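Local coordinates for CRISPR-associated protein Cas6 C-terminal domain-containing protein (Thermus thermophilus HB8, PDB 4C8Y) that probably acts as an endoribonuclease of CRISPR antiviral defence, binding and processing CRISPR RNA, at residues L7-L12 and R62-V67. Residues are numbered along the deposited sequence; the frame is centred on the assembly and turned at random.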
loop_
_atom_site.group_PDB
_atom_site.type_symbol
_atom_site.label_atom_id
_atom_site.label_comp_id
_atom_site.label_asym_id
_atom_site.label_seq_id
_atom_site.Cartn_x
_atom_site.Cartn_y
_atom_site.Cartn_z
ATOM N N LEU A 7 18.501 -7.720 23.210
ATOM C CA LEU A 7 17.331 -8.048 22.413
ATOM C C LEU A 7 17.530 -9.453 21.964
ATOM O O LEU A 7 18.636 -9.801 21.537
ATOM C CB LEU A 7 17.266 -7.195 21.156
ATOM C CG LEU A 7 16.657 -5.822 21.360
ATOM C CD1 LEU A 7 17.762 -4.909 21.824
ATOM C CD2 LEU A 7 15.989 -5.302 20.096
ATOM N N ALA A 8 16.476 -10.258 22.027
ATOM C CA ALA A 8 16.613 -11.645 21.602
ATOM C C ALA A 8 15.395 -12.146 20.856
ATOM O O ALA A 8 14.271 -11.842 21.217
ATOM C CB ALA A 8 16.909 -12.537 22.802
ATOM N N ALA A 9 15.640 -12.900 19.794
ATOM C CA ALA A 9 14.596 -13.605 19.075
ATOM C C ALA A 9 15.050 -15.043 18.975
ATOM O O ALA A 9 16.057 -15.345 18.319
ATOM C CB ALA A 9 14.385 -13.009 17.689
ATOM N N LEU A 10 14.318 -15.919 19.655
ATOM C CA LEU A 10 14.654 -17.334 19.699
ATOM C C LEU A 10 13.654 -18.117 18.884
ATOM O O LEU A 10 12.447 -17.901 18.988
ATOM C CB LEU A 10 14.651 -17.853 21.136
ATOM C CG LEU A 10 15.572 -17.121 22.117
ATOM C CD1 LEU A 10 15.566 -17.834 23.455
ATOM C CD2 LEU A 10 16.991 -17.006 21.571
ATOM N N VAL A 11 14.171 -19.035 18.077
ATOM C CA VAL A 11 13.344 -19.826 17.179
ATOM C C VAL A 11 13.223 -21.253 17.700
ATOM O O VAL A 11 14.223 -21.907 17.991
ATOM C CB VAL A 11 13.933 -19.825 15.751
ATOM C CG1 VAL A 11 13.204 -20.815 14.841
ATOM C CG2 VAL A 11 13.868 -18.423 15.163
ATOM N N LEU A 12 11.985 -21.710 17.840
ATOM C CA LEU A 12 11.694 -23.100 18.145
ATOM C C LEU A 12 11.497 -23.878 16.851
ATOM O O LEU A 12 10.531 -23.637 16.113
ATOM C CB LEU A 12 10.429 -23.205 18.996
ATOM C CG LEU A 12 10.559 -22.952 20.500
ATOM C CD1 LEU A 12 11.533 -21.827 20.815
ATOM C CD2 LEU A 12 9.188 -22.640 21.073
ATOM N N ARG A 62 8.643 -18.606 16.844
ATOM C CA ARG A 62 9.667 -17.699 17.328
ATOM C C ARG A 62 9.137 -16.782 18.421
ATOM O O ARG A 62 7.995 -16.304 18.366
ATOM C CB ARG A 62 10.274 -16.928 16.148
ATOM C CG ARG A 62 10.111 -15.423 16.166
ATOM C CD ARG A 62 10.433 -14.844 14.790
ATOM N NE ARG A 62 11.731 -14.176 14.745
ATOM C CZ ARG A 62 11.909 -12.857 14.762
ATOM N NH1 ARG A 62 10.874 -12.028 14.823
ATOM N NH2 ARG A 62 13.137 -12.361 14.713
ATOM N N VAL A 63 9.987 -16.581 19.424
ATOM C CA VAL A 63 9.691 -15.724 20.565
ATOM C C VAL A 63 10.731 -14.620 20.627
ATOM O O VAL A 63 11.920 -14.887 20.824
ATOM C CB VAL A 63 9.732 -16.515 21.885
ATOM C CG1 VAL A 63 9.430 -15.601 23.070
ATOM C CG2 VAL A 63 8.761 -17.681 21.838
ATOM N N SER A 64 10.276 -13.383 20.450
ATOM C CA SER A 64 11.140 -12.215 20.539
ATOM C C SER A 64 10.877 -11.469 21.835
ATOM O O SER A 64 9.730 -11.182 22.187
ATOM C CB SER A 64 10.922 -11.266 19.362
ATOM O OG SER A 64 11.010 -11.950 18.128
ATOM N N LEU A 65 11.974 -11.149 22.513
ATOM C CA LEU A 65 11.983 -10.517 23.816
ATOM C C LEU A 65 12.776 -9.223 23.698
ATOM O O LEU A 65 13.935 -9.214 23.229
ATOM C CB LEU A 65 12.622 -11.461 24.834
ATOM C CG LEU A 65 11.996 -12.858 24.834
ATOM C CD1 LEU A 65 12.823 -13.834 25.638
ATOM C CD2 LEU A 65 10.570 -12.800 25.368
ATOM N N LEU A 66 12.122 -8.140 24.120
ATOM C CA LEU A 66 12.608 -6.781 23.944
ATOM C C LEU A 66 13.093 -6.193 25.259
ATOM O O LEU A 66 13.662 -5.102 25.280
ATOM C CB LEU A 66 11.484 -5.901 23.399
ATOM C CG LEU A 66 10.805 -6.389 22.119
ATOM C CD1 LEU A 66 9.807 -5.349 21.643
ATOM C CD2 LEU A 66 11.829 -6.694 21.035
ATOM N N VAL A 67 12.845 -6.904 26.357
ATOM C CA VAL A 67 13.360 -6.489 27.657
ATOM C C VAL A 67 14.132 -7.607 28.346
ATOM O O VAL A 67 13.782 -8.783 28.270
ATOM C CB VAL A 67 12.246 -5.960 28.596
ATOM C CG1 VAL A 67 11.428 -4.883 27.898
ATOM C CG2 VAL A 67 11.350 -7.087 29.084
#
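R62 sits opposite V11 in an antiparallel non-hydrogen-bonded pair, its CB 4.0 Å from V11 CG2. From there its chain, bent at chi3 (-105°), runs over the sheet to A9, where NH2 approaches A9 CB obliquely at 3.3 Å. R62 NE and NH2 donate hydrogen bonds to W104 O and F223 O, which help fix the rotation of the buried guanidinium; the F223 ring adds a cation-pi contact. V63 exchanges two backbone bonds with L10, N to L10 O at 2.8 Å and O to L10 N at 2.9 Å, and shares the other face with L10, A8 and L65. S64, facing A9 in the next non-hydrogen-bonded pair, turns OG back next to its own backbone N (chi1 -52°); OG meets A9 CB at 3.6 Å and sits above one face of the R62 guanidinium, offset toward its rim. L65 and A8 form the second hydrogen-bonded pair, L65 N to A8 O at 2.7 Å and A8 N to L65 O at 3.0 Å. L66 CB points away from L7, but CD2 comes within 4.5 Å of L7 CD2, and Y224 touches both leucines. Strand 6-15 is the middle strand of the N-terminal antiparallel sheet, consistent with the ferredoxin-like RAMP fold of Cas6 proteins.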